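Local coordinates for acetoin utilization protein AcuB, putative (Vibrio cholerae, PDB 2O16) that is of unproven function but probably binds a regulatory ligand, perhaps an adenine nucleotide, in the cleft between its two CBS repeats, at residues V42-L48 against V115-L120; L19-N25 against F76-F81; I36-P40 against L120-D126. One frame throughout, in Å; residues are numbered along the deposited sequence. Where two conformers were deposited one is given.

In the fold
The three contacts sit in a CBS pair. Interaction 3 lies at its heart, its centre about 2 Å from the centre of the chain, where strands 38-42 and 119-124 face each other across the cleft between the two CBS repeats and hold two phosphate ions. Interaction 1, centre to centre about 13 Å from it, closes one end of this interface by joining the turns that follow strands 38-42 and 112-116. The two share Leu120, and Leu48 CD1 meets Pro40 CB at 4.2 Å. Interaction 2 is peripheral, centre to centre about 18 Å from each of the others; it ties the start of helix 24-34 to the chain entering helix 80-83, and reaches interaction 1 through Leu19 CD2, 3.6 Å from Val42 O.

Interaction 1 of 3, residues V42-L48 against V115-L120; sequences VDANKKL and VAKDVL
Leu48 lays its CD2 on Val115 CG1 at 3.8 Å, and its CD1 lies 4.3 Å from Leu120 CD1, where the beta-hairpin tips of the two CBS repeats meet. Both leucines are t,p rotamers. The 42-48 tip makes a type I turn over Asp43-Lys46; the 115-120 tip makes a type I' turn over Ala116-Val119. Lys47 and Val119 form a single bridge (CA-CA 4.3 Å), a non-hydrogen-bonded pair flanked by two reciprocal bonds: Leu120 N to Lys46 O, 2.9 Å, and Leu48 N to Asp118 O, 3.1 Å. This near-symmetric exchange is consistent with the pseudo-twofold relation of the two repeats. Asp43, chi1 p, makes an Asx turn, its OD1 accepting from Asn45 N (2.8 Å); Lys47 N adds a second bond to Asp43 OD1 (3.0 Å). Beneath, Val42 CG1 packs on Leu120 CD2 at 4.0 Å, with Pro113 and Thr17 also against Leu120. A water donates to Leu48 O at 2.8 Å and to Asp118 O at 3.0 Å.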
loop_
_atom_site.group_PDB
_atom_site.type_symbol
_atom_site.label_atom_id
_atom_site.label_comp_id
_atom_site.label_asym_id
_atom_site.label_seq_id
_atom_site.Cartn_x
_atom_site.Cartn_y
_atom_site.Cartn_z
ATOM N N VAL A 42 -3.579 9.931 4.031
ATOM C CA VAL A 42 -3.766 10.966 3.003
ATOM C C VAL A 42 -4.279 12.250 3.624
ATOM O O VAL A 42 -4.763 12.230 4.761
ATOM C CB VAL A 42 -4.763 10.513 1.905
ATOM C CG1 VAL A 42 -4.202 9.308 1.119
ATOM C CG2 VAL A 42 -6.155 10.178 2.538
ATOM N N ASP A 43 -4.172 13.364 2.895
ATOM C CA ASP A 43 -4.807 14.616 3.353
ATOM C C ASP A 43 -6.237 14.683 2.800
ATOM O O ASP A 43 -6.694 13.750 2.158
ATOM C CB ASP A 43 -3.941 15.853 2.984
ATOM C CG ASP A 43 -3.964 16.200 1.490
ATOM O OD1 ASP A 43 -4.719 15.599 0.683
ATOM O OD2 ASP A 43 -3.192 17.115 1.103
ATOM N N ALA A 44 -6.928 15.802 3.019
ATOM C CA ALA A 44 -8.313 15.961 2.596
ATOM C C ALA A 44 -8.519 15.843 1.097
ATOM O O ALA A 44 -9.616 15.485 0.665
ATOM C CB ALA A 44 -8.892 17.301 3.119
ATOM N N ASN A 45 -7.472 16.127 0.311
ATOM C CA ASN A 45 -7.543 16.014 -1.144
ATOM C C ASN A 45 -6.951 14.734 -1.698
ATOM O O ASN A 45 -6.586 14.676 -2.886
ATOM C CB ASN A 45 -6.864 17.204 -1.794
ATOM C CG ASN A 45 -7.626 18.493 -1.551
ATOM O OD1 ASN A 45 -8.855 18.527 -1.666
ATOM N ND2 ASN A 45 -6.908 19.542 -1.203
ATOM N N LYS A 46 -6.838 13.733 -0.823
ATOM C CA LYS A 46 -6.378 12.399 -1.183
ATOM C C LYS A 46 -4.909 12.359 -1.565
ATOM O O LYS A 46 -4.470 11.387 -2.178
ATOM C CB LYS A 46 -7.238 11.795 -2.314
ATOM C CG LYS A 46 -8.682 11.518 -1.926
ATOM C CD LYS A 46 -9.426 10.877 -3.111
ATOM C CE LYS A 46 -10.902 10.604 -2.810
ATOM N NZ LYS A 46 -11.594 9.978 -4.016
ATOM N N LYS A 47 -4.143 13.377 -1.178
ATOM C CA LYS A 47 -2.701 13.400 -1.473
ATOM C C LYS A 47 -1.972 12.525 -0.458
ATOM O O LYS A 47 -2.278 12.522 0.745
ATOM C CB LYS A 47 -2.130 14.809 -1.507
ATOM C CG LYS A 47 -2.824 15.691 -2.583
ATOM C CD LYS A 47 -2.196 17.058 -2.726
ATOM C CE LYS A 47 -3.180 18.047 -3.377
ATOM N NZ LYS A 47 -3.933 17.417 -4.503
ATOM N N LEU A 48 -1.018 11.758 -0.964
ATOM C CA LEU A 48 -0.391 10.738 -0.156
ATOM C C LEU A 48 0.558 11.406 0.810
ATOM O O LEU A 48 1.419 12.194 0.397
ATOM C CB LEU A 48 0.367 9.752 -1.047
ATOM C CG LEU A 48 1.221 8.720 -0.305
ATOM C CD1 LEU A 48 0.233 7.784 0.425
ATOM C CD2 LEU A 48 2.125 7.949 -1.299
ATOM N N VAL A 115 0.538 6.977 -7.344
ATOM C CA VAL A 115 0.131 8.377 -7.231
ATOM C C VAL A 115 0.177 9.055 -8.612
ATOM O O VAL A 115 1.073 8.784 -9.405
ATOM C CB VAL A 115 1.028 9.158 -6.238
ATOM C CG1 VAL A 115 0.836 8.633 -4.763
ATOM C CG2 VAL A 115 2.474 9.062 -6.634
ATOM N N ALA A 116 -0.811 9.908 -8.875
ATOM C CA ALA A 116 -0.844 10.732 -10.078
ATOM C C ALA A 116 -1.089 12.155 -9.582
ATOM O O ALA A 116 -2.102 12.420 -8.914
ATOM C CB ALA A 116 -1.936 10.281 -10.999
ATOM N N LYS A 117 -0.132 13.037 -9.844
ATOM C CA LYS A 117 -0.228 14.457 -9.416
ATOM C C LYS A 117 -0.423 14.611 -7.907
ATOM O O LYS A 117 -1.288 15.378 -7.449
ATOM C CB LYS A 117 -1.379 15.148 -10.164
ATOM C CG LYS A 117 -1.160 15.226 -11.680
ATOM C CD LYS A 117 -2.334 15.957 -12.333
ATOM C CE LYS A 117 -2.218 16.038 -13.857
ATOM N NZ LYS A 117 -3.485 16.574 -14.473
ATOM N N ASP A 118 0.389 13.881 -7.148
ATOM C CA ASP A 118 0.274 13.776 -5.683
ATOM C C ASP A 118 -0.925 12.991 -5.150
ATOM O O ASP A 118 -0.834 12.485 -4.007
ATOM C CB ASP A 118 0.305 15.145 -4.993
ATOM C CG ASP A 118 1.675 15.791 -4.989
ATOM O OD1 ASP A 118 2.710 15.122 -5.257
ATOM O OD2 ASP A 118 1.693 17.007 -4.668
ATOM N N VAL A 119 -2.014 12.890 -5.933
ATOM C CA VAL A 119 -3.231 12.138 -5.510
ATOM C C VAL A 119 -3.000 10.632 -5.523
ATOM O O VAL A 119 -2.488 10.084 -6.509
ATOM C CB VAL A 119 -4.469 12.400 -6.410
ATOM C CG1 VAL A 119 -5.705 11.595 -5.900
ATOM C CG2 VAL A 119 -4.793 13.895 -6.480
ATOM N N LEU A 120 -3.385 9.974 -4.435
ATOM C CA LEU A 120 -3.317 8.518 -4.366
ATOM C C LEU A 120 -4.401 7.917 -5.255
ATOM O O LEU A 120 -5.589 8.159 -5.004
ATOM C CB LEU A 120 -3.536 8.064 -2.930
ATOM C CG LEU A 120 -3.463 6.550 -2.749
ATOM C CD1 LEU A 120 -2.008 6.059 -2.808
ATOM C CD2 LEU A 120 -4.095 6.235 -1.438
HETATM O O HOH W 1 1.426 13.233 -2.251
#

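Interaction 2 of 3, residues L19-N25 against F76-F81; sequences LRTHTLN and FETPLF
Leu19 opens a type I beta turn that ends at His22, closed by His22 N to Leu19 O at 3.0 Å, in the loop leading to helix 24-34 of the first CBS repeat. The chain between the repeats returns antiparallel along this entry on its way into helix 80-83, laced to it by backbone bonds. Arg20 O accepts from Phe81 N at 2.8 Å. Its side chain (p, t, m) lays the guanidinium flat on the Phe81 ring, planes at 13° and centres 4.1 Å apart, an off-centre cation-pi stack with Arg20 CZ 33° off the ring normal; Phe81 is at chi1 p. Thr21 CG2 lies at the edge of that ring, 4.3 Å from Phe81 CE2. Next, His22 O receives Leu80 N at 2.8 Å. Thr23 then bridges Pro79 (CA-CA 4.3 Å) as a non-hydrogen-bonded pair, and N-caps helix 24-34 through its chi1 p side chain, while Asp26 OD2 bonds back to Thr23 N: a capping box. On the far side of the bridge Leu24 N reaches Thr78 O at 3.0 Å. The buried Leu24 side chain touches helix 54-64, and that of Leu80 touches Ile41 and Val52. At the helix start Asn25 N donates to Phe76 O at 2.9 Å, and Asn25 CG lies 3.9 Å from Phe76 CB.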
loop_
_atom_site.group_PDB
_atom_site.type_symbol
_atom_site.label_atom_id
_atom_site.label_comp_id
_atom_site.label_asym_id
_atom_site.label_seq_id
_atom_site.Cartn_x
_atom_site.Cartn_y
_atom_site.Cartn_z
ATOM N N LEU A 19 -6.960 9.673 7.620
ATOM C CA LEU A 19 -6.281 10.963 7.896
ATOM C C LEU A 19 -5.151 10.773 8.900
ATOM O O LEU A 19 -5.153 9.810 9.670
ATOM C CB LEU A 19 -7.281 12.016 8.442
ATOM C CG LEU A 19 -8.443 12.374 7.521
ATOM C CD1 LEU A 19 -9.544 13.262 8.221
ATOM C CD2 LEU A 19 -7.924 13.026 6.214
ATOM N N ARG A 20 -4.159 11.673 8.866
ATOM C CA ARG A 20 -2.940 11.524 9.693
ATOM C C ARG A 20 -3.179 11.693 11.180
ATOM O O ARG A 20 -2.326 11.325 12.008
ATOM C CB ARG A 20 -1.912 12.589 9.277
ATOM C CG ARG A 20 -2.396 14.038 9.535
ATOM C CD ARG A 20 -1.494 15.084 8.842
ATOM N NE ARG A 20 -0.193 15.180 9.504
ATOM C CZ ARG A 20 0.060 15.940 10.576
ATOM N NH1 ARG A 20 -0.890 16.675 11.146
ATOM N NH2 ARG A 20 1.273 15.955 11.092
ATOM N N THR A 21 -4.330 12.304 11.506
ATOM C CA THR A 21 -4.787 12.473 12.868
ATOM C C THR A 21 -5.717 11.360 13.364
ATOM O O THR A 21 -6.108 11.338 14.530
ATOM C CB THR A 21 -5.465 13.881 13.062
ATOM O OG1 THR A 21 -6.364 14.153 11.975
ATOM C CG2 THR A 21 -4.408 14.974 13.108
ATOM N N HIS A 22 -6.117 10.445 12.488
ATOM C CA HIS A 22 -6.684 9.197 12.984
ATOM C C HIS A 22 -5.573 8.434 13.698
ATOM O O HIS A 22 -4.413 8.886 13.696
ATOM C CB HIS A 22 -7.322 8.405 11.853
ATOM C CG HIS A 22 -8.758 8.754 11.634
ATOM N ND1 HIS A 22 -9.190 10.060 11.532
ATOM C CD2 HIS A 22 -9.862 7.975 11.501
ATOM C CE1 HIS A 22 -10.501 10.074 11.346
ATOM N NE2 HIS A 22 -10.932 8.822 11.305
ATOM N N THR A 23 -5.911 7.340 14.382
ATOM C CA THR A 23 -4.958 6.763 15.321
ATOM C C THR A 23 -4.516 5.352 14.911
ATOM O O THR A 23 -5.085 4.762 13.955
ATOM C CB THR A 23 -5.574 6.654 16.727
ATOM O OG1 THR A 23 -6.600 5.663 16.691
ATOM C CG2 THR A 23 -6.166 8.010 17.180
ATOM N N LEU A 24 -3.512 4.841 15.618
ATOM C CA LEU A 24 -3.128 3.408 15.544
ATOM C C LEU A 24 -4.360 2.501 15.681
ATOM O O LEU A 24 -4.550 1.533 14.908
ATOM C CB LEU A 24 -2.115 3.054 16.640
ATOM C CG LEU A 24 -1.452 1.658 16.543
ATOM C CD1 LEU A 24 -0.056 1.714 17.122
ATOM C CD2 LEU A 24 -2.287 0.590 17.227
ATOM N N ASN A 25 -5.216 2.834 16.660
ATOM C CA ASN A 25 -6.427 2.059 16.915
ATOM C C ASN A 25 -7.360 2.006 15.714
ATOM O O ASN A 25 -7.895 0.947 15.389
ATOM C CB ASN A 25 -7.164 2.614 18.140
ATOM C CG ASN A 25 -7.961 1.546 18.867
ATOM O OD1 ASN A 25 -7.577 0.378 18.884
ATOM N ND2 ASN A 25 -9.091 1.949 19.475
ATOM N N PHE A 76 -2.684 2.698 21.652
ATOM C CA PHE A 76 -3.825 2.693 20.759
ATOM C C PHE A 76 -4.183 4.095 20.263
ATOM O O PHE A 76 -4.695 4.213 19.172
ATOM C CB PHE A 76 -5.037 1.993 21.413
ATOM C CG PHE A 76 -5.639 2.749 22.577
ATOM C CD1 PHE A 76 -4.917 2.953 23.755
ATOM C CD2 PHE A 76 -6.933 3.255 22.493
ATOM C CE1 PHE A 76 -5.470 3.674 24.828
ATOM C CE2 PHE A 76 -7.500 3.962 23.565
ATOM C CZ PHE A 76 -6.762 4.174 24.735
ATOM N N GLU A 77 -3.860 5.144 21.033
ATOM C CA GLU A 77 -4.246 6.537 20.754
ATOM C C GLU A 77 -3.232 7.340 19.922
ATOM O O GLU A 77 -3.505 8.482 19.536
ATOM C CB GLU A 77 -4.514 7.289 22.070
ATOM C CG GLU A 77 -3.400 7.157 23.122
ATOM C CD GLU A 77 -3.666 7.956 24.392
ATOM O OE1 GLU A 77 -3.851 9.185 24.304
ATOM O OE2 GLU A 77 -3.662 7.354 25.492
ATOM N N THR A 78 -2.052 6.769 19.702
ATOM C CA THR A 78 -1.007 7.463 18.946
ATOM C C THR A 78 -1.543 7.923 17.589
ATOM O O THR A 78 -2.075 7.114 16.857
ATOM C CB THR A 78 0.192 6.542 18.684
ATOM O OG1 THR A 78 0.640 5.985 19.926
ATOM C CG2 THR A 78 1.323 7.340 18.057
ATOM N N PRO A 79 -1.417 9.219 17.253
ATOM C CA PRO A 79 -1.813 9.649 15.911
ATOM C C PRO A 79 -0.967 8.987 14.816
ATOM O O PRO A 79 0.216 8.729 15.032
ATOM C CB PRO A 79 -1.577 11.150 15.918
ATOM C CG PRO A 79 -1.519 11.536 17.348
ATOM C CD PRO A 79 -0.936 10.346 18.069
ATOM N N LEU A 80 -1.597 8.644 13.693
ATOM C CA LEU A 80 -0.896 7.953 12.598
ATOM C C LEU A 80 0.306 8.727 12.055
ATOM O O LEU A 80 1.316 8.105 11.672
ATOM C CB LEU A 80 -1.874 7.554 11.481
ATOM C CG LEU A 80 -2.848 6.455 11.958
ATOM C CD1 LEU A 80 -4.077 6.378 11.123
ATOM C CD2 LEU A 80 -2.152 5.047 12.068
ATOM N N PHE A 81 0.227 10.063 12.021
ATOM C CA PHE A 81 1.410 10.847 11.609
ATOM C C PHE A 81 2.679 10.544 12.452
ATOM O O PHE A 81 3.813 10.710 11.955
ATOM C CB PHE A 81 1.126 12.359 11.474
ATOM C CG PHE A 81 1.011 13.107 12.801
ATOM C CD1 PHE A 81 2.160 13.449 13.538
ATOM C CD2 PHE A 81 -0.232 13.491 13.288
ATOM C CE1 PHE A 81 2.047 14.139 14.761
ATOM C CE2 PHE A 81 -0.360 14.178 14.485
ATOM C CZ PHE A 81 0.789 14.502 15.234
#

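Interaction 3 of 3, residues I36-P40 against L120-D126; sequences IRHVP and LVGIITD. With PO4 (phosphate ion), chain C; PO4 (phosphate ion), chain D.
Arg37 and Asp126 form a salt bridge across the cleft, Arg37 NH2 donating to Asp126 OD2 at 2.8 Å. Two phosphate ions, probably from the crystallisation liquor, flank the guanidinium on opposite faces. The ion of chain C is bonded through its O1 by Arg37 N at 3.0 Å and by His38 ND1 at 2.8 Å; from the other segment, Thr125 OG1 lies 2.9 Å from its O4. The ion of chain D takes a bond from Arg37 NH1 to its O1 at 2.7 Å. His38 (chi1 m, chi2 88°) reaches the phosphate with ND1, which is also 4.1 Å from Thr125 CG2. Thr125, chi1 p, is the N-cap of helix 126-141: its OG1 bonds Ser127 N weakly, and Asp128 OD2 bonds back to Thr125 N. The phosphate thus sits near that helix's amino end.

Farther along, the contact is apolar. Strands 38-40 and 120-124 are antiparallel at 162°, their axes 9.2 Å apart; they belong to different sheets that meet through side chains. Pro40 CG rests on Ile123 CG2 and Pro40 CB on Leu120 CD2, both at 3.6 Å, while Val39 turns away onto Leu30 and Met31 of helix 24-34. Val121 and Gly122 make a classic beta bulge opposite Val114. Gly122 to Thr125, with Asp128, fits the CBS signature whose Thr/Ser and Asp contact phosphate and ribose in nucleotide-binding relatives; the phosphate of chain C is consistent with a similar site in this inter-repeat cleft.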
loop_
_atom_site.group_PDB
_atom_site.type_symbol
_atom_site.label_atom_id
_atom_site.label_comp_id
_atom_site.label_asym_id
_atom_site.label_seq_id
_atom_site.Cartn_x
_atom_site.Cartn_y
_atom_site.Cartn_z
ATOM N N ILE A 36 -6.816 -6.589 5.778
ATOM C CA ILE A 36 -5.741 -6.062 4.947
ATOM C C ILE A 36 -4.611 -5.650 5.878
ATOM O O ILE A 36 -4.765 -5.643 7.100
ATOM C CB ILE A 36 -6.198 -4.854 4.078
ATOM C CG1 ILE A 36 -6.721 -3.735 4.975
ATOM C CG2 ILE A 36 -7.241 -5.268 3.011
ATOM C CD1 ILE A 36 -7.052 -2.439 4.250
ATOM N N ARG A 37 -3.470 -5.291 5.304
ATOM C CA ARG A 37 -2.326 -4.954 6.106
ATOM C C ARG A 37 -1.630 -3.650 5.726
ATOM O O ARG A 37 -0.554 -3.361 6.259
ATOM C CB ARG A 37 -1.311 -6.097 6.085
ATOM C CG ARG A 37 -1.747 -7.323 6.920
ATOM C CD ARG A 37 -0.657 -8.361 6.858
ATOM N NE ARG A 37 -0.648 -9.000 5.543
ATOM C CZ ARG A 37 0.274 -8.800 4.609
ATOM N NH1 ARG A 37 1.322 -7.979 4.815
ATOM N NH2 ARG A 37 0.164 -9.449 3.461
ATOM N N HIS A 38 -2.247 -2.853 4.862
ATOM C CA HIS A 38 -1.637 -1.599 4.431
ATOM C C HIS A 38 -2.703 -0.547 4.257
ATOM O O HIS A 38 -3.675 -0.778 3.535
ATOM C CB HIS A 38 -0.864 -1.790 3.104
ATOM C CG HIS A 38 0.241 -2.785 3.206
ATOM N ND1 HIS A 38 0.043 -4.137 2.998
ATOM C CD2 HIS A 38 1.540 -2.643 3.564
ATOM C CE1 HIS A 38 1.178 -4.780 3.203
ATOM N NE2 HIS A 38 2.097 -3.901 3.563
ATOM N N VAL A 39 -2.504 0.585 4.931
ATOM C CA VAL A 39 -3.439 1.699 4.912
ATOM C C VAL A 39 -2.648 2.964 4.599
ATOM O O VAL A 39 -1.891 3.444 5.448
ATOM C CB VAL A 39 -4.141 1.887 6.247
ATOM C CG1 VAL A 39 -5.133 3.063 6.188
ATOM C CG2 VAL A 39 -4.871 0.561 6.665
ATOM N N PRO A 40 -2.835 3.484 3.388
ATOM C CA PRO A 40 -2.256 4.782 3.070
ATOM C C PRO A 40 -2.874 5.907 3.964
ATOM O O PRO A 40 -4.088 5.884 4.323
ATOM C CB PRO A 40 -2.614 4.970 1.591
ATOM C CG PRO A 40 -2.988 3.566 1.087
ATOM C CD PRO A 40 -3.607 2.914 2.260
ATOM N N LEU A 120 -3.385 9.974 -4.435
ATOM C CA LEU A 120 -3.317 8.518 -4.366
ATOM C C LEU A 120 -4.401 7.917 -5.255
ATOM O O LEU A 120 -5.589 8.159 -5.004
ATOM C CB LEU A 120 -3.536 8.064 -2.930
ATOM C CG LEU A 120 -3.463 6.550 -2.749
ATOM C CD1 LEU A 120 -2.008 6.059 -2.808
ATOM C CD2 LEU A 120 -4.095 6.235 -1.438
ATOM N N VAL A 121 -4.011 7.183 -6.305
ATOM C CA VAL A 121 -4.989 6.536 -7.188
ATOM C C VAL A 121 -5.093 5.010 -6.975
ATOM O O VAL A 121 -6.027 4.334 -7.449
ATOM C CB VAL A 121 -4.726 6.904 -8.684
ATOM C CG1 VAL A 121 -4.893 8.419 -8.870
ATOM C CG2 VAL A 121 -3.315 6.457 -9.147
ATOM N N GLY A 122 -4.133 4.447 -6.254
ATOM C CA GLY A 122 -4.185 3.007 -6.030
ATOM C C GLY A 122 -3.038 2.553 -5.154
ATOM O O GLY A 122 -2.200 3.357 -4.772
ATOM N N ILE A 123 -3.005 1.252 -4.850
ATOM C CA ILE A 123 -1.839 0.628 -4.204
ATOM C C ILE A 123 -1.521 -0.690 -4.887
ATOM O O ILE A 123 -2.422 -1.336 -5.433
ATOM C CB ILE A 123 -2.044 0.355 -2.678
ATOM C CG1 ILE A 123 -3.294 -0.531 -2.428
ATOM C CG2 ILE A 123 -2.078 1.712 -1.907
ATOM C CD1 ILE A 123 -3.497 -0.983 -0.922
ATOM N N ILE A 124 -0.239 -1.073 -4.868
ATOM C CA ILE A 124 0.152 -2.415 -5.282
ATOM C C ILE A 124 0.507 -3.192 -4.034
ATOM O O ILE A 124 1.397 -2.780 -3.283
ATOM C CB ILE A 124 1.406 -2.417 -6.189
ATOM C CG1 ILE A 124 1.219 -1.515 -7.417
ATOM C CG2 ILE A 124 1.759 -3.880 -6.580
ATOM C CD1 ILE A 124 2.517 -1.352 -8.216
ATOM N N THR A 125 -0.172 -4.305 -3.789
ATOM C CA THR A 125 0.190 -5.151 -2.652
ATOM C C THR A 125 0.445 -6.581 -3.094
ATOM O O THR A 125 0.162 -6.947 -4.244
ATOM C CB THR A 125 -0.910 -5.239 -1.565
ATOM O OG1 THR A 125 -2.086 -5.773 -2.150
ATOM C CG2 THR A 125 -1.197 -3.856 -0.929
ATOM N N ASP A 126 0.961 -7.399 -2.168
ATOM C CA ASP A 126 1.144 -8.814 -2.470
ATOM C C ASP A 126 -0.171 -9.405 -3.033
ATOM O O ASP A 126 -0.139 -10.223 -3.967
ATOM C CB ASP A 126 1.690 -9.584 -1.251
ATOM C CG ASP A 126 1.009 -9.189 0.063
ATOM O OD1 ASP A 126 -0.149 -8.727 0.037
ATOM O OD2 ASP A 126 1.633 -9.353 1.126
HETATM P P PO4 C . -2.416 -6.549 1.869
HETATM O O1 PO4 C . -2.483 -5.165 2.467
HETATM O O2 PO4 C . -0.950 -6.937 1.864
HETATM O O3 PO4 C . -3.152 -7.441 2.844
HETATM O O4 PO4 C . -3.022 -6.655 0.481
HETATM P P PO4 D . 4.184 -9.835 3.416
HETATM O O1 PO4 D . 3.825 -8.428 3.872
HETATM O O2 PO4 D . 5.621 -10.142 3.863
HETATM O O3 PO4 D . 3.229 -10.859 3.986
HETATM O O4 PO4 D . 4.138 -9.855 1.912
#